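Succinate-semialdehyde dehydrogenase (NAD(P)(+)) (Marinobacter aquaeolei, PDB 3RH9) probably oxidises succinate semialdehyde to succinate using a nicotinamide adenine dinucleotide cofactor, as an aldehyde dehydrogenase. Local coordinates at residues D22-V31 and A41-D50; T186-F194 and G205-K213. One frame throughout, in Å; residues are numbered along the deposited sequence.

How the contacts relate
Contact 1 comes first along the chain and is complete before contact 2 begins. It pairs the strands of the hairpin 28-32/39-44 and carries on into the start of helix 48-61. Contact 2 lies within the beta-alpha-beta unit 178-181, 188-197, 207-209, where helix 188-197 packs on strand 207-209, at one edge of the six-stranded sheet. Their centres are about 12 Å apart, and they touch directly. Phe-29 and Val-31 pack on Pro-187, Val-43 CG1 reaches SE of Met-211 at 3.7 Å, and Met-46 N makes a probable hydrogen bond to Met-211 O. The N-terminal hairpin is thus fastened to the border of a Rossmann-like, nucleotide-binding type of domain.

Contact 1: residues D22-V31 and A41-D50; sequences DSAGGATFDV and AKVPSMPEED
Phe-29 and Val-43 face each other as a hydrogen-bonded pair of an antiparallel beta hairpin, built from strands 28-32 and 39-44 in the N-terminal part of this aldehyde dehydrogenase. Their backbones bond in both directions, Phe-29 N to Val-43 O at 2.8 Å and Val-43 N to Phe-29 O at 3.0 Å. The ladder continues through Val-31 N to Ala-41 O and, past the strand end, Ser-45 N to Ala-27 O.

On the face carrying Phe-29, Val-31, Ala-41 and Val-43, the aromatic ring leans across to its partner. With CG of Phe-29 between its backbone N and carbonyl carbon (chi1 71°), the ring lies alongside the valine, and Val-43 CB sits over one ring face, 3.8 Å from the centroid, as a CH-pi contact displaced toward the CZ/CE2 rim. Of the two valine branches, CG1 stays by the ring at CE2, and CG2 meets CG2 of Val-31 at 3.9 Å. Leu-188 of helix 188-197 covers Ala-41 and Val-43.

The face bearing Asp-30 and Lys-42 is more polar. The lysine's aliphatic chain crosses Thr-28 at about a right angle, CB against the threonine CG2 at 3.5 Å, then bends at its last two torsions to bring NZ beside Asp-30 OD1 in a long salt bridge of 3.7 Å.

Ahead of the type I' turn from Ala-24 to Ala-27, residues 22-24 meet the beginning of helix 48-61. Asp-50 OD2 takes the backbone N-H of Ser-23 on its syn lone pair, while CG of Pro-47 rests against the Ser-23 carbonyl. Asp-22 divides its carboxylate: OD1 bonds Thr-13 OG1, and OD2 closes an Asx turn by accepting Ala-24 N at 2.8 Å on its anti lone pair.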
loop_
_atom_site.group_PDB
_atom_site.type_symbol
_atom_site.label_atom_id
_atom_site.label_comp_id
_atom_site.label_asym_id
_atom_site.label_seq_id
_atom_site.Cartn_x
_atom_site.Cartn_y
_atom_site.Cartn_z
ATOM N N ASP A 22 -7.647 32.579 -6.056
ATOM C CA ASP A 22 -8.788 31.823 -5.566
ATOM C C ASP A 22 -10.062 32.356 -6.213
ATOM O O ASP A 22 -10.052 33.437 -6.780
ATOM C CB ASP A 22 -8.864 31.884 -4.035
ATOM C CG ASP A 22 -9.416 33.197 -3.522
ATOM O OD1 ASP A 22 -8.627 33.983 -2.974
ATOM O OD2 ASP A 22 -10.633 33.448 -3.650
ATOM N N SER A 23 -11.152 31.599 -6.129
ATOM C CA SER A 23 -12.422 32.020 -6.701
ATOM C C SER A 23 -13.485 32.076 -5.629
ATOM O O SER A 23 -14.675 31.911 -5.912
ATOM C CB SER A 23 -12.863 31.026 -7.759
ATOM O OG SER A 23 -11.763 30.700 -8.566
ATOM N N ALA A 24 -13.063 32.297 -4.394
ATOM C CA ALA A 24 -13.987 32.154 -3.272
ATOM C C ALA A 24 -15.080 33.209 -3.350
ATOM O O ALA A 24 -16.158 33.053 -2.770
ATOM C CB ALA A 24 -13.250 32.210 -1.930
ATOM N N GLY A 25 -14.798 34.279 -4.088
ATOM C CA GLY A 25 -15.767 35.341 -4.275
ATOM C C GLY A 25 -16.122 35.989 -2.960
ATOM O O GLY A 25 -17.213 36.513 -2.789
ATOM N N GLY A 26 -15.185 35.947 -2.024
ATOM C CA GLY A 26 -15.399 36.525 -0.715
ATOM C C GLY A 26 -15.726 35.506 0.355
ATOM O O GLY A 26 -15.621 35.811 1.539
ATOM N N ALA A 27 -16.121 34.302 -0.050
ATOM C CA ALA A 27 -16.410 33.239 0.914
ATOM C C ALA A 27 -15.255 33.058 1.896
ATOM O O ALA A 27 -14.131 32.807 1.494
ATOM C CB ALA A 27 -16.709 31.935 0.205
ATOM N N THR A 28 -15.531 33.182 3.184
ATOM C CA THR A 28 -14.474 33.082 4.171
ATOM C C THR A 28 -14.725 32.009 5.223
ATOM O O THR A 28 -15.848 31.553 5.386
ATOM C CB THR A 28 -14.246 34.443 4.823
ATOM O OG1 THR A 28 -13.021 34.984 4.318
ATOM C CG2 THR A 28 -14.176 34.331 6.348
ATOM N N PHE A 29 -13.665 31.571 5.899
ATOM C CA PHE A 29 -13.798 30.771 7.124
ATOM C C PHE A 29 -12.878 31.344 8.176
ATOM O O PHE A 29 -11.841 31.919 7.845
ATOM C CB PHE A 29 -13.575 29.249 6.903
ATOM C CG PHE A 29 -12.133 28.834 6.620
ATOM C CD1 PHE A 29 -11.241 28.587 7.662
ATOM C CD2 PHE A 29 -11.692 28.626 5.310
ATOM C CE1 PHE A 29 -9.919 28.175 7.404
ATOM C CE2 PHE A 29 -10.387 28.215 5.043
ATOM C CZ PHE A 29 -9.497 27.992 6.090
ATOM N N ASP A 30 -13.257 31.211 9.442
ATOM C CA ASP A 30 -12.485 31.831 10.513
ATOM C C ASP A 30 -11.405 30.921 11.087
ATOM O O ASP A 30 -11.584 29.706 11.224
ATOM C CB ASP A 30 -13.410 32.297 11.643
ATOM C CG ASP A 30 -14.381 33.389 11.199
ATOM O OD1 ASP A 30 -14.268 33.886 10.050
ATOM O OD2 ASP A 30 -15.259 33.762 12.012
ATOM N N VAL A 31 -10.274 31.522 11.425
ATOM C CA VAL A 31 -9.279 30.845 12.236
ATOM C C VAL A 31 -9.258 31.506 13.609
ATOM O O VAL A 31 -9.298 32.731 13.724
ATOM C CB VAL A 31 -7.878 30.914 11.597
ATOM C CG1 VAL A 31 -6.897 30.054 12.369
ATOM C CG2 VAL A 31 -7.944 30.479 10.144
ATOM N N ALA A 41 -7.770 35.434 11.703
ATOM C CA ALA A 41 -7.672 35.496 10.260
ATOM C C ALA A 41 -8.951 35.018 9.610
ATOM O O ALA A 41 -9.678 34.204 10.177
ATOM C CB ALA A 41 -6.490 34.664 9.781
ATOM N N LYS A 42 -9.221 35.537 8.419
ATOM C CA LYS A 42 -10.323 35.055 7.603
ATOM C C LYS A 42 -9.807 34.547 6.252
ATOM O O LYS A 42 -9.405 35.328 5.388
ATOM C CB LYS A 42 -11.364 36.149 7.406
ATOM C CG LYS A 42 -12.128 36.527 8.670
ATOM C CD LYS A 42 -13.073 37.702 8.402
ATOM C CE LYS A 42 -14.466 37.508 9.019
ATOM N NZ LYS A 42 -14.486 37.550 10.507
ATOM N N VAL A 43 -9.829 33.230 6.079
ATOM C CA VAL A 43 -9.297 32.592 4.887
ATOM C C VAL A 43 -10.385 32.239 3.874
ATOM O O VAL A 43 -11.465 31.785 4.241
ATOM C CB VAL A 43 -8.544 31.298 5.264
ATOM C CG1 VAL A 43 -7.745 30.785 4.083
ATOM C CG2 VAL A 43 -7.633 31.553 6.441
ATOM N N PRO A 44 -10.091 32.446 2.588
ATOM C CA PRO A 44 -10.973 32.101 1.468
ATOM C C PRO A 44 -11.379 30.634 1.443
ATOM O O PRO A 44 -10.535 29.739 1.554
ATOM C CB PRO A 44 -10.116 32.402 0.242
ATOM C CG PRO A 44 -9.162 33.464 0.708
ATOM C CD PRO A 44 -8.885 33.169 2.150
ATOM N N SER A 45 -12.678 30.406 1.279
ATOM C CA SER A 45 -13.241 29.075 1.220
ATOM C C SER A 45 -13.361 28.658 -0.245
ATOM O O SER A 45 -14.398 28.851 -0.894
ATOM C CB SER A 45 -14.604 29.074 1.916
ATOM O OG SER A 45 -15.057 27.760 2.183
HETATM N N MSE A 46 -12.281 28.091 -0.768
HETATM C CA MSE A 46 -12.172 27.804 -2.200
HETATM C C MSE A 46 -13.143 26.741 -2.687
HETATM O O MSE A 46 -13.393 25.749 -2.006
HETATM C CB MSE A 46 -10.728 27.445 -2.566
HETATM C CG MSE A 46 -9.745 28.533 -2.154
HETATM SE SE MSE A 46 -7.844 28.025 -2.123
HETATM C CE MSE A 46 -7.454 28.786 -0.361
ATOM N N PRO A 47 -13.699 26.968 -3.876
ATOM C CA PRO A 47 -14.711 26.129 -4.525
ATOM C C PRO A 47 -14.100 24.935 -5.242
ATOM O O PRO A 47 -12.885 24.796 -5.334
ATOM C CB PRO A 47 -15.324 27.059 -5.578
ATOM C CG PRO A 47 -14.645 28.403 -5.392
ATOM C CD PRO A 47 -13.374 28.158 -4.673
ATOM N N GLU A 48 -14.965 24.078 -5.757
ATOM C CA GLU A 48 -14.557 22.971 -6.615
ATOM C C GLU A 48 -13.554 23.412 -7.697
ATOM O O GLU A 48 -12.400 23.000 -7.666
ATOM C CB GLU A 48 -15.807 22.303 -7.204
ATOM C CG GLU A 48 -15.653 21.659 -8.554
ATOM C CD GLU A 48 -16.686 20.549 -8.774
ATOM O OE1 GLU A 48 -17.729 20.535 -8.068
ATOM O OE2 GLU A 48 -16.454 19.672 -9.645
ATOM N N GLU A 49 -13.977 24.271 -8.623
ATOM C CA GLU A 49 -13.124 24.710 -9.741
ATOM C C GLU A 49 -11.687 25.120 -9.378
ATOM O O GLU A 49 -10.764 24.895 -10.163
ATOM C CB GLU A 49 -13.805 25.821 -10.553
ATOM C CG GLU A 49 -14.781 26.669 -9.768
ATOM C CD GLU A 49 -16.103 25.939 -9.484
ATOM O OE1 GLU A 49 -16.460 25.013 -10.264
ATOM O OE2 GLU A 49 -16.782 26.291 -8.481
ATOM N N ASP A 50 -11.496 25.725 -8.208
ATOM C CA ASP A 50 -10.150 26.041 -7.734
ATOM C C ASP A 50 -9.341 24.774 -7.482
ATOM O O ASP A 50 -8.134 24.718 -7.789
ATOM C CB ASP A 50 -10.193 26.840 -6.430
ATOM C CG ASP A 50 -10.354 28.331 -6.652
ATOM O OD1 ASP A 50 -10.571 28.750 -7.807
ATOM O OD2 ASP A 50 -10.263 29.083 -5.657
#

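Contact 2: residues T186-F194 and G205-K213; sequences TPLTMIAFF and GMVNLVMGK
Leu-209 packs against the Phe-194 ring, joining helix 188-197 to strand 207-209 within a beta-alpha-beta unit of the Rossmann-like sheet. The ring is engaged by a CH-pi contact: Leu-209 CB stands over the centre of one ring face, 3.7 Å from the centroid and 11° off the normal, while its CD2 reaches CD2 of the phenylalanine. Val-207 CG2 approaches Phe-194 CE1 obliquely at 3.4 Å, and the backbone N of Asn-208 lies at the ring edge, in plane. Tyr-15 also meets this ring.

The remaining contacts are aliphatic. The leucine CG lies anti to its own N (chi1 175°), carrying CD1 up to Met-190 CG at 3.6 Å and CD2 toward Ile-191 CG1. Met-211, a selenomethionine, sends its CE among Pro-187 CB, Met-190 CB and Ile-191 CG1, the last at 3.9 Å; its SE also lies beside Ile-191 CD1. Replacing Phe-194 with an alanine would probably open a gap over Leu-209 and leave Val-207 CG2 without its aromatic neighbour.

With no hydrogen bond between 186-194 and 205-213, this buried contact rests on dispersion and the CH-pi contact, consistent with apolar packing joining helix and strand here.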
loop_
_atom_site.group_PDB
_atom_site.type_symbol
_atom_site.label_atom_id
_atom_site.label_comp_id
_atom_site.label_asym_id
_atom_site.label_seq_id
_atom_site.Cartn_x
_atom_site.Cartn_y
_atom_site.Cartn_z
ATOM N N THR A 186 -5.709 25.176 11.103
ATOM C CA THR A 186 -4.319 25.620 10.990
ATOM C C THR A 186 -3.841 25.835 9.557
ATOM O O THR A 186 -2.878 25.211 9.124
ATOM C CB THR A 186 -3.365 24.641 11.701
ATOM O OG1 THR A 186 -3.719 23.298 11.345
ATOM C CG2 THR A 186 -3.450 24.815 13.221
ATOM N N PRO A 187 -4.497 26.745 8.825
ATOM C CA PRO A 187 -4.122 27.021 7.439
ATOM C C PRO A 187 -2.954 28.006 7.338
ATOM O O PRO A 187 -2.270 28.039 6.322
ATOM C CB PRO A 187 -5.373 27.684 6.869
ATOM C CG PRO A 187 -6.305 27.903 8.023
ATOM C CD PRO A 187 -5.574 27.637 9.273
ATOM N N LEU A 188 -2.727 28.797 8.376
ATOM C CA LEU A 188 -1.798 29.915 8.266
ATOM C C LEU A 188 -0.348 29.463 8.233
ATOM O O LEU A 188 0.509 30.124 7.640
ATOM C CB LEU A 188 -2.011 30.931 9.395
ATOM C CG LEU A 188 -3.462 31.335 9.677
ATOM C CD1 LEU A 188 -3.526 32.119 10.972
ATOM C CD2 LEU A 188 -4.081 32.103 8.505
ATOM N N THR A 189 -0.062 28.345 8.883
ATOM C CA THR A 189 1.294 27.848 8.876
ATOM C C THR A 189 1.538 27.419 7.448
ATOM O O THR A 189 2.627 27.597 6.911
ATOM C CB THR A 189 1.488 26.690 9.865
ATOM O OG1 THR A 189 1.374 27.198 11.192
ATOM C CG2 THR A 189 2.857 26.081 9.730
HETATM N N MSE A 190 0.497 26.874 6.827
HETATM C CA MSE A 190 0.607 26.386 5.467
HETATM C C MSE A 190 0.844 27.559 4.522
HETATM O O MSE A 190 1.713 27.513 3.641
HETATM C CB MSE A 190 -0.647 25.608 5.058
HETATM C CG MSE A 190 -0.416 24.728 3.838
HETATM SE SE MSE A 190 1.043 23.466 4.209
HETATM C CE MSE A 190 1.787 23.311 2.444
ATOM N N ILE A 191 0.068 28.615 4.712
ATOM C CA ILE A 191 0.238 29.787 3.885
ATOM C C ILE A 191 1.668 30.318 4.014
ATOM O O ILE A 191 2.312 30.630 3.012
ATOM C CB ILE A 191 -0.820 30.859 4.194
ATOM C CG1 ILE A 191 -2.197 30.333 3.802
ATOM C CG2 ILE A 191 -0.528 32.121 3.416
ATOM C CD1 ILE A 191 -3.311 31.255 4.136
ATOM N N ALA A 192 2.170 30.376 5.245
ATOM C CA ALA A 192 3.528 30.852 5.506
ATOM C C ALA A 192 4.570 30.011 4.780
ATOM O O ALA A 192 5.489 30.540 4.149
ATOM C CB ALA A 192 3.807 30.866 6.998
ATOM N N PHE A 193 4.416 28.698 4.878
ATOM C CA PHE A 193 5.242 27.751 4.142
ATOM C C PHE A 193 5.224 28.033 2.624
ATOM O O PHE A 193 6.280 28.090 1.982
ATOM C CB PHE A 193 4.779 26.327 4.439
ATOM C CG PHE A 193 5.701 25.278 3.926
ATOM C CD1 PHE A 193 7.069 25.471 3.957
ATOM C CD2 PHE A 193 5.204 24.091 3.419
ATOM C CE1 PHE A 193 7.932 24.489 3.481
ATOM C CE2 PHE A 193 6.055 23.103 2.946
ATOM C CZ PHE A 193 7.419 23.295 2.975
ATOM N N PHE A 194 4.036 28.216 2.053
ATOM C CA PHE A 194 3.949 28.493 0.629
ATOM C C PHE A 194 4.570 29.829 0.301
ATOM O O PHE A 194 5.220 29.974 -0.726
ATOM C CB PHE A 194 2.515 28.403 0.115
ATOM C CG PHE A 194 2.170 27.057 -0.419
ATOM C CD1 PHE A 194 2.260 26.794 -1.767
ATOM C CD2 PHE A 194 1.807 26.036 0.426
ATOM C CE1 PHE A 194 1.957 25.546 -2.273
ATOM C CE2 PHE A 194 1.503 24.783 -0.079
ATOM C CZ PHE A 194 1.583 24.539 -1.431
ATOM N N GLY A 205 3.451 24.846 -10.737
ATOM C CA GLY A 205 2.626 23.658 -10.627
ATOM C C GLY A 205 3.180 22.555 -9.734
ATOM O O GLY A 205 2.466 21.602 -9.463
HETATM N N MSE A 206 4.431 22.650 -9.280
HETATM C CA MSE A 206 4.989 21.579 -8.449
HETATM C C MSE A 206 4.326 21.502 -7.079
HETATM O O MSE A 206 4.144 20.414 -6.522
HETATM C CB MSE A 206 6.490 21.722 -8.274
HETATM C CG MSE A 206 7.280 21.181 -9.425
HETATM SE SE MSE A 206 7.121 19.229 -9.723
HETATM C CE MSE A 206 7.365 18.609 -7.881
ATOM N N VAL A 207 3.974 22.662 -6.534
ATOM C CA VAL A 207 3.232 22.717 -5.286
ATOM C C VAL A 207 2.015 23.606 -5.480
ATOM O O VAL A 207 2.065 24.577 -6.221
ATOM C CB VAL A 207 4.086 23.252 -4.149
ATOM C CG1 VAL A 207 5.346 22.428 -4.015
ATOM C CG2 VAL A 207 4.437 24.685 -4.408
ATOM N N ASN A 208 0.914 23.236 -4.836
ATOM C CA ASN A 208 -0.357 23.948 -4.940
ATOM C C ASN A 208 -1.111 23.848 -3.619
ATOM O O ASN A 208 -1.107 22.800 -2.975
ATOM C CB ASN A 208 -1.220 23.378 -6.060
ATOM C CG ASN A 208 -0.472 23.263 -7.366
ATOM O OD1 ASN A 208 0.174 22.253 -7.644
ATOM N ND2 ASN A 208 -0.569 24.294 -8.185
ATOM N N LEU A 209 -1.751 24.946 -3.230
ATOM C CA LEU A 209 -2.436 25.043 -1.953
ATOM C C LEU A 209 -3.933 25.286 -2.142
ATOM O O LEU A 209 -4.339 26.218 -2.811
ATOM C CB LEU A 209 -1.797 26.149 -1.110
ATOM C CG LEU A 209 -2.429 26.506 0.244
ATOM C CD1 LEU A 209 -2.723 25.258 1.082
ATOM C CD2 LEU A 209 -1.541 27.508 1.015
ATOM N N VAL A 210 -4.748 24.419 -1.561
ATOM C CA VAL A 210 -6.185 24.606 -1.567
ATOM C C VAL A 210 -6.699 24.589 -0.127
ATOM O O VAL A 210 -6.148 23.892 0.718
ATOM C CB VAL A 210 -6.859 23.523 -2.382
ATOM C CG1 VAL A 210 -6.507 23.692 -3.849
ATOM C CG2 VAL A 210 -6.413 22.174 -1.893
HETATM N N MSE A 211 -7.719 25.397 0.155
HETATM C CA MSE A 211 -8.277 25.483 1.495
HETATM C C MSE A 211 -9.751 25.719 1.439
HETATM O O MSE A 211 -10.261 26.266 0.472
HETATM C CB MSE A 211 -7.658 26.625 2.255
HETATM C CG MSE A 211 -6.261 26.883 1.809
HETATM SE SE MSE A 211 -5.377 28.214 2.873
HETATM C CE MSE A 211 -4.176 27.019 3.815
ATOM N N GLY A 212 -10.430 25.304 2.499
ATOM C CA GLY A 212 -11.857 25.501 2.617
ATOM C C GLY A 212 -12.546 24.257 3.120
ATOM O O GLY A 212 -11.987 23.487 3.899
ATOM N N LYS A 213 -13.769 24.058 2.655
ATOM C CA LYS A 213 -14.650 23.020 3.173
ATOM C C LYS A 213 -14.117 21.641 2.806
ATOM O O LYS A 213 -13.802 21.384 1.650
ATOM C CB LYS A 213 -16.064 23.239 2.617
ATOM C CG LYS A 213 -17.149 22.487 3.340
ATOM C CD LYS A 213 -18.545 22.917 2.867
ATOM C CE LYS A 213 -19.646 21.988 3.404
ATOM N NZ LYS A 213 -19.762 22.010 4.907
#